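Local coordinates for protein hypoxanthine-guanine phosphoribosyltransferase (Thermus thermophilus, PDB 3ACD) that probably salvages purine bases by transferring the phosphoribosyl group of 5-phospho-alpha-D-ribose 1-diphosphate to hypoxanthine or guanine, giving IMP or GMP, at residues Gly10-Ser15 with Ala154-Tyr159; Asp66-Ser71 with Ser112-Tyr117; Arg96-Val101 with Asp116-Arg121. One frame throughout, in Å; residues are numbered along the deposited sequence.

Contact 1: residues Gly10-Ser15 with Ala154-Tyr159; sequences GPVQIS and AYVYGY. With IMP (inosinic acid), chain B.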
loop_
_atom_site.group_PDB
_atom_site.type_symbol
_atom_site.label_atom_id
_atom_site.label_comp_id
_atom_site.label_asym_id
_atom_site.label_seq_id
_atom_site.Cartn_x
_atom_site.Cartn_y
_atom_site.Cartn_z
ATOM N N GLY A 10 13.822 20.766 -6.045
ATOM C CA GLY A 10 12.609 21.470 -6.423
ATOM C C GLY A 10 12.082 22.369 -5.316
ATOM O O GLY A 10 12.603 22.350 -4.201
ATOM N N PRO A 11 11.033 23.161 -5.589
ATOM C CA PRO A 11 10.432 24.078 -4.616
ATOM C C PRO A 11 9.580 23.442 -3.516
ATOM O O PRO A 11 9.381 24.044 -2.463
ATOM C CB PRO A 11 9.616 25.014 -5.500
ATOM C CG PRO A 11 9.133 24.089 -6.567
ATOM C CD PRO A 11 10.384 23.303 -6.905
ATOM N N VAL A 12 9.074 22.237 -3.760
ATOM C CA VAL A 12 8.237 21.555 -2.775
ATOM C C VAL A 12 9.009 20.497 -1.992
ATOM O O VAL A 12 9.626 19.604 -2.573
ATOM C CB VAL A 12 7.022 20.889 -3.457
ATOM C CG1 VAL A 12 6.179 20.145 -2.427
ATOM C CG2 VAL A 12 6.187 21.954 -4.157
ATOM N N GLN A 13 8.968 20.613 -0.668
ATOM C CA GLN A 13 9.651 19.688 0.224
ATOM C C GLN A 13 8.781 19.482 1.465
ATOM O O GLN A 13 8.458 20.443 2.166
ATOM C CB GLN A 13 11.006 20.268 0.655
ATOM C CG GLN A 13 11.924 20.733 -0.481
ATOM C CD GLN A 13 12.467 19.592 -1.325
ATOM O OE1 GLN A 13 12.605 18.462 -0.852
ATOM N NE2 GLN A 13 12.800 19.890 -2.578
ATOM N N ILE A 14 8.395 18.237 1.733
ATOM C CA ILE A 14 7.567 17.939 2.899
ATOM C C ILE A 14 8.166 16.735 3.620
ATOM O O ILE A 14 8.239 15.637 3.061
ATOM C CB ILE A 14 6.108 17.625 2.490
ATOM C CG1 ILE A 14 5.608 18.674 1.493
ATOM C CG2 ILE A 14 5.215 17.639 3.718
ATOM C CD1 ILE A 14 4.184 18.440 1.005
ATOM N N SER A 15 8.590 16.944 4.863
ATOM C CA SER A 15 9.227 15.888 5.645
ATOM C C SER A 15 8.318 14.736 6.040
ATOM O O SER A 15 7.096 14.869 6.081
ATOM C CB SER A 15 9.846 16.469 6.916
ATOM O OG SER A 15 8.844 16.858 7.840
ATOM N N ALA A 154 4.458 22.056 -9.308
ATOM C CA ALA A 154 5.778 21.441 -9.377
ATOM C C ALA A 154 5.620 19.928 -9.476
ATOM O O ALA A 154 4.611 19.380 -9.028
ATOM C CB ALA A 154 6.590 21.798 -8.133
ATOM N N TYR A 155 6.596 19.251 -10.076
ATOM C CA TYR A 155 6.514 17.799 -10.169
ATOM C C TYR A 155 7.109 17.234 -8.891
ATOM O O TYR A 155 8.308 17.379 -8.637
ATOM C CB TYR A 155 7.299 17.244 -11.357
ATOM C CG TYR A 155 7.045 15.761 -11.539
ATOM C CD1 TYR A 155 5.899 15.312 -12.189
ATOM C CD2 TYR A 155 7.897 14.810 -10.974
ATOM C CE1 TYR A 155 5.595 13.959 -12.268
ATOM C CE2 TYR A 155 7.602 13.446 -11.045
ATOM C CZ TYR A 155 6.447 13.031 -11.693
ATOM O OH TYR A 155 6.114 11.695 -11.741
ATOM N N VAL A 156 6.269 16.591 -8.090
ATOM C CA VAL A 156 6.711 16.016 -6.831
ATOM C C VAL A 156 6.857 14.500 -6.920
ATOM O O VAL A 156 6.326 13.858 -7.827
ATOM C CB VAL A 156 5.721 16.353 -5.689
ATOM C CG1 VAL A 156 5.621 17.865 -5.512
ATOM C CG2 VAL A 156 4.345 15.766 -5.996
ATOM N N TYR A 157 7.588 13.929 -5.972
ATOM C CA TYR A 157 7.772 12.488 -5.935
ATOM C C TYR A 157 8.163 12.058 -4.529
ATOM O O TYR A 157 8.469 12.896 -3.678
ATOM C CB TYR A 157 8.811 12.044 -6.979
ATOM C CG TYR A 157 10.195 12.626 -6.806
ATOM C CD1 TYR A 157 11.180 11.935 -6.102
ATOM C CD2 TYR A 157 10.525 13.865 -7.359
ATOM C CE1 TYR A 157 12.465 12.463 -5.957
ATOM C CE2 TYR A 157 11.804 14.402 -7.215
ATOM C CZ TYR A 157 12.768 13.696 -6.514
ATOM O OH TYR A 157 14.030 14.228 -6.367
ATOM N N GLY A 158 8.124 10.751 -4.289
ATOM C CA GLY A 158 8.433 10.217 -2.977
ATOM C C GLY A 158 7.133 9.842 -2.285
ATOM O O GLY A 158 6.054 10.195 -2.762
ATOM N N TYR A 159 7.227 9.119 -1.173
ATOM C CA TYR A 159 6.048 8.714 -0.408
ATOM C C TYR A 159 4.988 8.083 -1.325
ATOM O O TYR A 159 3.806 8.428 -1.258
ATOM C CB TYR A 159 5.462 9.939 0.318
ATOM C CG TYR A 159 4.471 9.619 1.423
ATOM C CD1 TYR A 159 4.904 9.171 2.677
ATOM C CD2 TYR A 159 3.101 9.756 1.213
ATOM C CE1 TYR A 159 3.985 8.872 3.694
ATOM C CE2 TYR A 159 2.180 9.458 2.213
ATOM C CZ TYR A 159 2.624 9.016 3.449
ATOM O OH TYR A 159 1.698 8.708 4.424
HETATM P P IMP B . -4.609 14.497 -12.918
HETATM O O1P IMP B . -4.042 15.534 -13.807
HETATM O O2P IMP B . -5.693 13.639 -13.730
HETATM O O3P IMP B . -5.304 15.204 -11.648
HETATM O "O5'" IMP B . -3.397 13.548 -12.413
HETATM C "C5'" IMP B . -3.657 12.167 -12.168
HETATM C "C4'" IMP B . -2.382 11.426 -11.761
HETATM O "O4'" IMP B . -1.198 12.093 -12.293
HETATM C "C3'" IMP B . -2.175 11.500 -10.231
HETATM O "O3'" IMP B . -2.967 10.533 -9.540
HETATM C "C2'" IMP B . -0.673 11.184 -10.132
HETATM O "O2'" IMP B . -0.438 9.772 -10.139
HETATM C "C1'" IMP B . -0.095 11.840 -11.397
HETATM N N9 IMP B . 0.593 13.099 -11.024
HETATM C C8 IMP B . 0.143 14.386 -11.208
HETATM N N7 IMP B . 1.019 15.239 -10.747
HETATM C C5 IMP B . 2.069 14.560 -10.237
HETATM C C6 IMP B . 3.304 14.927 -9.611
HETATM O O6 IMP B . 3.588 16.099 -9.427
HETATM N N1 IMP B . 4.156 13.926 -9.212
HETATM C C2 IMP B . 3.841 12.600 -9.412
HETATM N N3 IMP B . 2.712 12.249 -9.990
HETATM C C4 IMP B . 1.808 13.177 -10.411
#
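With chi1 of V12 at 178°, its CG1 swings beside its own carbonyl carbon and CG2 lies beside the backbone N, which turns CG1 to V156 and CG2 to A154. V156, at chi1 -60°, sends CG1 back to meet V12 and holds CG2 over the ligand side. The evidence for this division of labour is in the distances. V12 CG1 lies 3.9 Å from V156 CG1, the two valines crossing at a slant, while V12 CG2 comes to 4.0 Å from A154 CB. At the exposed end the same methyl of A154 is met by the proline ring, P11 CG to A154 CB being 3.8 Å. No hydrogen bond joins the two segments directly; their contact is apolar throughout.

The polar work is done by the backbone of V156 on the inosinic acid. V156 N donates to IMP O6 over 3.0 Å, nearly straight at 163°, and V156 O receives the N1-H of the base at 2.6 Å from IMP N1. This donor-acceptor pair reads the 6-oxo group and the protonated N1 together, a pattern suited to hypoxanthine and also to guanine. Y155 closes one face of the base: IMP N1 sits 3.4 Å above the plane of its ring, offset toward the rim. V156 CG2, 3.5 Å from IMP O6, adds an apolar flank, and A154 O is bonded to K134 NZ, which also binds IMP.

These residues probably form part of the hood that covers the purine site, as in type I phosphoribosyltransferases. Strand 174-175 ties the segments together, bonding through its backbone to Y157 on strand 156-157 and to G10, with S175 OG held by V12 O; residues 10-15 then lead into helix 16-33.

Contact 2: residues Asp66-Ser71 with Ser112-Tyr117; sequences DFIAIS and SYLLDY
I68 and I70 of strand 64-70 meet L114 and Y113 of helix 109-119, a helix-on-sheet contact in the Rossmann-like alpha/beta core of the type I phosphoribosyltransferase fold. Within this chain the strand is outermost in its parallel sheet, and its alternate residues supply the face that the helix covers.

All contacts across the interface are apolar. I68 and L114 reach tip to tip: L114 directs both of its methyls at I68 CD1, which is 3.8 Å from L114 CD2 and closer still to the other branch. CG1 of I70 is anti to the backbone N (chi1 -177°) and the chain then bends (chi2 66°), bringing CD1 to Y113. There I70 CD1 is 3.6 Å from Y113 CD2 and 3.7 Å from Y113 CE2, so it meets the CD2-CE2 bond of the ring obliquely. The side chain of I70 also lies near that of T110, a ligand-binding residue.

Polar groups serve the strand itself and its surroundings. D66 OD1 accepts from F67 N, and D66 OD2 from the backbone of R90 and L91.

An aromatic contact lies on the other side of the strand: the F67 ring meets F49 of the second subunit edge-to-face.

The tightest point is methyl against methyl: I68 CD1 stands 3.3 Å from L114 CD1, shorter than usual carbon contact.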
loop_
_atom_site.group_PDB
_atom_site.type_symbol
_atom_site.label_atom_id
_atom_site.label_comp_id
_atom_site.label_asym_id
_atom_site.label_seq_id
_atom_site.Cartn_x
_atom_site.Cartn_y
_atom_site.Cartn_z
ATOM N N ASP A 66 -10.418 -1.501 -1.142
ATOM C CA ASP A 66 -10.280 -2.044 -2.478
ATOM C C ASP A 66 -9.197 -1.218 -3.166
ATOM O O ASP A 66 -8.821 -0.142 -2.683
ATOM C CB ASP A 66 -11.596 -1.975 -3.262
ATOM C CG ASP A 66 -11.715 -3.091 -4.284
ATOM O OD1 ASP A 66 -10.691 -3.758 -4.547
ATOM O OD2 ASP A 66 -12.819 -3.304 -4.826
ATOM N N PHE A 67 -8.689 -1.733 -4.278
ATOM C CA PHE A 67 -7.638 -1.062 -5.028
ATOM C C PHE A 67 -8.013 -1.010 -6.500
ATOM O O PHE A 67 -8.553 -1.974 -7.045
ATOM C CB PHE A 67 -6.319 -1.821 -4.855
ATOM C CG PHE A 67 -5.804 -1.820 -3.446
ATOM C CD1 PHE A 67 -4.856 -0.887 -3.039
ATOM C CD2 PHE A 67 -6.298 -2.724 -2.512
ATOM C CE1 PHE A 67 -4.407 -0.850 -1.721
ATOM C CE2 PHE A 67 -5.856 -2.696 -1.188
ATOM C CZ PHE A 67 -4.911 -1.757 -0.793
ATOM N N ILE A 68 -7.737 0.121 -7.136
ATOM C CA ILE A 68 -8.036 0.288 -8.552
ATOM C C ILE A 68 -6.891 1.018 -9.243
ATOM O O ILE A 68 -6.182 1.805 -8.621
ATOM C CB ILE A 68 -9.325 1.105 -8.759
ATOM C CG1 ILE A 68 -9.169 2.485 -8.118
ATOM C CG2 ILE A 68 -10.509 0.362 -8.172
ATOM C CD1 ILE A 68 -10.356 3.392 -8.314
ATOM N N ALA A 69 -6.711 0.748 -10.528
ATOM C CA ALA A 69 -5.664 1.403 -11.303
ATOM C C ALA A 69 -6.338 2.201 -12.409
ATOM O O ALA A 69 -7.181 1.677 -13.135
ATOM C CB ALA A 69 -4.717 0.368 -11.893
ATOM N N ILE A 70 -5.970 3.472 -12.528
ATOM C CA ILE A 70 -6.546 4.350 -13.539
ATOM C C ILE A 70 -5.440 5.147 -14.231
ATOM O O ILE A 70 -4.343 5.296 -13.691
ATOM C CB ILE A 70 -7.558 5.328 -12.894
ATOM C CG1 ILE A 70 -8.224 6.189 -13.967
ATOM C CG2 ILE A 70 -6.853 6.198 -11.867
ATOM C CD1 ILE A 70 -9.100 5.408 -14.918
ATOM N N SER A 71 -5.729 5.650 -15.428
ATOM C CA SER A 71 -4.755 6.431 -16.183
ATOM C C SER A 71 -5.441 7.368 -17.172
ATOM O O SER A 71 -6.499 7.048 -17.715
ATOM C CB SER A 71 -3.802 5.498 -16.932
ATOM O OG SER A 71 -3.109 4.651 -16.033
ATOM N N SER A 112 -11.970 13.142 -11.795
ATOM C CA SER A 112 -13.286 13.436 -12.353
ATOM C C SER A 112 -13.877 12.183 -13.000
ATOM O O SER A 112 -15.041 11.846 -12.777
ATOM C CB SER A 112 -13.185 14.553 -13.394
ATOM O OG SER A 112 -14.471 14.894 -13.885
ATOM N N TYR A 113 -13.070 11.496 -13.800
ATOM C CA TYR A 113 -13.515 10.275 -14.461
ATOM C C TYR A 113 -13.859 9.219 -13.415
ATOM O O TYR A 113 -14.900 8.565 -13.495
ATOM C CB TYR A 113 -12.420 9.731 -15.380
ATOM C CG TYR A 113 -12.776 8.410 -16.024
ATOM C CD1 TYR A 113 -13.736 8.339 -17.033
ATOM C CD2 TYR A 113 -12.173 7.224 -15.604
ATOM C CE1 TYR A 113 -14.087 7.119 -17.610
ATOM C CE2 TYR A 113 -12.518 5.997 -16.173
ATOM C CZ TYR A 113 -13.475 5.952 -17.175
ATOM O OH TYR A 113 -13.818 4.745 -17.740
ATOM N N LEU A 114 -12.977 9.057 -12.435
ATOM C CA LEU A 114 -13.191 8.074 -11.383
ATOM C C LEU A 114 -14.488 8.323 -10.619
ATOM O O LEU A 114 -15.249 7.388 -10.368
ATOM C CB LEU A 114 -12.007 8.069 -10.409
ATOM C CG LEU A 114 -12.095 7.073 -9.249
ATOM C CD1 LEU A 114 -12.245 5.660 -9.801
ATOM C CD2 LEU A 114 -10.848 7.177 -8.374
ATOM N N LEU A 115 -14.747 9.577 -10.255
ATOM C CA LEU A 115 -15.962 9.895 -9.518
ATOM C C LEU A 115 -17.222 9.561 -10.310
ATOM O O LEU A 115 -18.190 9.060 -9.746
ATOM C CB LEU A 115 -15.977 11.370 -9.102
ATOM C CG LEU A 115 -14.949 11.761 -8.029
ATOM C CD1 LEU A 115 -15.078 13.233 -7.698
ATOM C CD2 LEU A 115 -15.169 10.923 -6.778
ATOM N N ASP A 116 -17.218 9.842 -11.607
ATOM C CA ASP A 116 -18.384 9.535 -12.429
ATOM C C ASP A 116 -18.578 8.023 -12.494
ATOM O O ASP A 116 -19.706 7.528 -12.443
ATOM C CB ASP A 116 -18.222 10.091 -13.846
ATOM C CG ASP A 116 -18.268 11.608 -13.891
ATOM O OD1 ASP A 116 -19.102 12.203 -13.175
ATOM O OD2 ASP A 116 -17.480 12.206 -14.653
ATOM N N TYR A 117 -17.473 7.294 -12.611
ATOM C CA TYR A 117 -17.523 5.838 -12.678
ATOM C C TYR A 117 -18.147 5.261 -11.409
ATOM O O TYR A 117 -19.052 4.423 -11.471
ATOM C CB TYR A 117 -16.113 5.270 -12.856
ATOM C CG TYR A 117 -16.064 3.760 -12.878
ATOM C CD1 TYR A 117 -16.594 3.040 -13.951
ATOM C CD2 TYR A 117 -15.493 3.046 -11.824
ATOM C CE1 TYR A 117 -16.556 1.645 -13.973
ATOM C CE2 TYR A 117 -15.450 1.651 -11.834
ATOM C CZ TYR A 117 -15.982 0.958 -12.912
ATOM O OH TYR A 117 -15.941 -0.417 -12.931
#

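Contact 3: residues Arg96-Val101 with Asp116-Arg121; sequences RDVIVV and DYLEAR
L118 is the one helix side chain that reaches the strand here, meeting V100 closely and V98 loosely, and tracing it outward shows where the contact begins. Its CB already points at strand 97-102 but is still remote, L118 CB lying 5.7 Å from V100 CG2. The first torsion, chi1 -60°, sets CG beside the helix backbone N and anti to the carbonyl carbon; with CG the gap narrows only to 4.9 Å, measured from L118 CG to V100 CG2. The branch then divides the work. L118 CD1, continuing the extended chain (chi2 180°), closes on the strand and stands 3.4 Å from V100 CG2, a little tighter than carbons usually pack. The same methyl is 4.4 Å from V98 CG1, a looser approach that lets it bridge two strand positions. L118 CD2 turns aside, staying 5.5 Å from V98 CG1 and making no contact with either valine.

The strand side is equally selective. V98 and V100 point toward the helix, whereas the intervening I99 points away, as the alternation of a beta strand requires. V100 offers CG2, the methyl beside its backbone N, and crosses L118 obliquely. All three touching residues are buried, and no hydrogen bond spans the two segments.

Neighbouring strands extend the same apolar surface: I42 of strand 40-45 touches both V98 and L118, and V126 of strand 125-130 lies against V100. The chain runs from strand 97-102 through the short strand 104-105 into helix 109-119 and on to strand 125-130, the parallel neighbour of 97-102. This is a beta-alpha-beta crossover of the Rossmann-like core; the segment E102 to T110, running from the end of that first strand into the first turn of the helix, lines the IMP pocket, as in type I phosphoribosyltransferases.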
loop_
_atom_site.group_PDB
_atom_site.type_symbol
_atom_site.label_atom_id
_atom_site.label_comp_id
_atom_site.label_asym_id
_atom_site.label_seq_id
_atom_site.Cartn_x
_atom_site.Cartn_y
_atom_site.Cartn_z
ATOM N N ARG A 96 -22.700 1.845 -0.353
ATOM C CA ARG A 96 -21.601 2.030 0.595
ATOM C C ARG A 96 -21.194 3.498 0.676
ATOM O O ARG A 96 -21.411 4.269 -0.264
ATOM C CB ARG A 96 -20.352 1.223 0.180
ATOM C CG ARG A 96 -20.470 -0.307 0.205
ATOM C CD ARG A 96 -20.779 -0.852 1.595
ATOM N NE ARG A 96 -19.765 -0.520 2.597
ATOM C CZ ARG A 96 -18.576 -1.110 2.705
ATOM N NH1 ARG A 96 -18.224 -2.081 1.867
ATOM N NH2 ARG A 96 -17.739 -0.733 3.665
ATOM N N ASP A 97 -20.616 3.879 1.810
ATOM C CA ASP A 97 -20.113 5.234 1.992
ATOM C C ASP A 97 -18.655 5.108 1.574
ATOM O O ASP A 97 -17.808 4.642 2.335
ATOM C CB ASP A 97 -20.251 5.662 3.449
ATOM C CG ASP A 97 -21.699 5.859 3.849
ATOM O OD1 ASP A 97 -22.374 6.691 3.210
ATOM O OD2 ASP A 97 -22.163 5.180 4.783
ATOM N N VAL A 98 -18.388 5.504 0.337
ATOM C CA VAL A 98 -17.065 5.401 -0.258
ATOM C C VAL A 98 -16.135 6.590 -0.049
ATOM O O VAL A 98 -16.559 7.747 -0.059
ATOM C CB VAL A 98 -17.189 5.163 -1.785
ATOM C CG1 VAL A 98 -15.807 5.017 -2.416
ATOM C CG2 VAL A 98 -18.036 3.920 -2.050
ATOM N N ILE A 99 -14.856 6.286 0.152
ATOM C CA ILE A 99 -13.839 7.317 0.295
ATOM C C ILE A 99 -12.731 6.961 -0.688
ATOM O O ILE A 99 -12.093 5.917 -0.559
ATOM C CB ILE A 99 -13.218 7.373 1.711
ATOM C CG1 ILE A 99 -14.284 7.703 2.761
ATOM C CG2 ILE A 99 -12.118 8.441 1.737
ATOM C CD1 ILE A 99 -13.748 7.700 4.191
ATOM N N VAL A 100 -12.526 7.818 -1.681
ATOM C CA VAL A 100 -11.480 7.604 -2.674
ATOM C C VAL A 100 -10.180 8.127 -2.066
ATOM O O VAL A 100 -10.161 9.210 -1.486
ATOM C CB VAL A 100 -11.768 8.390 -3.974
ATOM C CG1 VAL A 100 -10.632 8.190 -4.973
ATOM C CG2 VAL A 100 -13.094 7.933 -4.578
ATOM N N VAL A 101 -9.106 7.353 -2.182
ATOM C CA VAL A 101 -7.818 7.768 -1.640
ATOM C C VAL A 101 -6.841 7.953 -2.801
ATOM O O VAL A 101 -6.407 6.984 -3.433
ATOM C CB VAL A 101 -7.268 6.723 -0.639
ATOM C CG1 VAL A 101 -5.933 7.195 -0.072
ATOM C CG2 VAL A 101 -8.275 6.511 0.490
ATOM N N ASP A 116 -17.218 9.842 -11.607
ATOM C CA ASP A 116 -18.384 9.535 -12.429
ATOM C C ASP A 116 -18.578 8.023 -12.494
ATOM O O ASP A 116 -19.706 7.528 -12.443
ATOM C CB ASP A 116 -18.222 10.091 -13.846
ATOM C CG ASP A 116 -18.268 11.608 -13.891
ATOM O OD1 ASP A 116 -19.102 12.203 -13.175
ATOM O OD2 ASP A 116 -17.480 12.206 -14.653
ATOM N N TYR A 117 -17.473 7.294 -12.611
ATOM C CA TYR A 117 -17.523 5.838 -12.678
ATOM C C TYR A 117 -18.147 5.261 -11.409
ATOM O O TYR A 117 -19.052 4.423 -11.471
ATOM C CB TYR A 117 -16.113 5.270 -12.856
ATOM C CG TYR A 117 -16.064 3.760 -12.878
ATOM C CD1 TYR A 117 -16.594 3.040 -13.951
ATOM C CD2 TYR A 117 -15.493 3.046 -11.824
ATOM C CE1 TYR A 117 -16.556 1.645 -13.973
ATOM C CE2 TYR A 117 -15.450 1.651 -11.834
ATOM C CZ TYR A 117 -15.982 0.958 -12.912
ATOM O OH TYR A 117 -15.941 -0.417 -12.931
ATOM N N LEU A 118 -17.657 5.715 -10.259
ATOM C CA LEU A 118 -18.157 5.248 -8.973
ATOM C C LEU A 118 -19.616 5.635 -8.735
ATOM O O LEU A 118 -20.413 4.824 -8.255
ATOM C CB LEU A 118 -17.295 5.812 -7.839
ATOM C CG LEU A 118 -15.804 5.456 -7.841
ATOM C CD1 LEU A 118 -15.127 6.113 -6.646
ATOM C CD2 LEU A 118 -15.628 3.941 -7.784
ATOM N N GLU A 119 -19.966 6.873 -9.066
ATOM C CA GLU A 119 -21.333 7.338 -8.859
ATOM C C GLU A 119 -22.341 6.532 -9.672
ATOM O O GLU A 119 -23.491 6.374 -9.259
ATOM C CB GLU A 119 -21.450 8.823 -9.212
ATOM C CG GLU A 119 -20.724 9.746 -8.241
ATOM C CD GLU A 119 -21.311 9.710 -6.838
ATOM O OE1 GLU A 119 -22.205 8.876 -6.578
ATOM O OE2 GLU A 119 -20.875 10.519 -5.993
ATOM N N ALA A 120 -21.904 6.024 -10.818
ATOM C CA ALA A 120 -22.769 5.233 -11.689
ATOM C C ALA A 120 -23.281 3.971 -10.992
ATOM O O ALA A 120 -24.319 3.426 -11.373
ATOM C CB ALA A 120 -22.022 4.860 -12.960
ATOM N N ARG A 121 -22.557 3.509 -9.973
ATOM C CA ARG A 121 -22.972 2.315 -9.242
ATOM C C ARG A 121 -23.843 2.656 -8.042
ATOM O O ARG A 121 -24.244 1.778 -7.277
ATOM C CB ARG A 121 -21.754 1.506 -8.805
ATOM C CG ARG A 121 -20.996 0.917 -9.978
ATOM C CD ARG A 121 -20.082 -0.194 -9.530
ATOM N NE ARG A 121 -19.427 -0.840 -10.660
ATOM C CZ ARG A 121 -18.729 -1.963 -10.567
ATOM N NH1 ARG A 121 -18.599 -2.563 -9.395
ATOM N NH2 ARG A 121 -18.155 -2.479 -11.644
#

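Contacts 2 and 3 lie in one layer, their centres 8 Å apart: both use helix 109-119 against the same parallel sheet, and they share D116 and Y117. L114 CD2 of contact 2 touches V100 CG1 of contact 3 at 3.6 Å, so their apolar surfaces are continuous. The touching residues of contact 3 are all buried; in contact 2, at the sheet edge, I70 and Y113 are partly exposed. Contact 1 stands on the opposite side of the chain's centre, about 24 Å and 28 Å from them between centres, and is partly open through P11. All three join their segments by apolar side chains, but only contact 1 also includes backbone atoms that bond the nucleotide base.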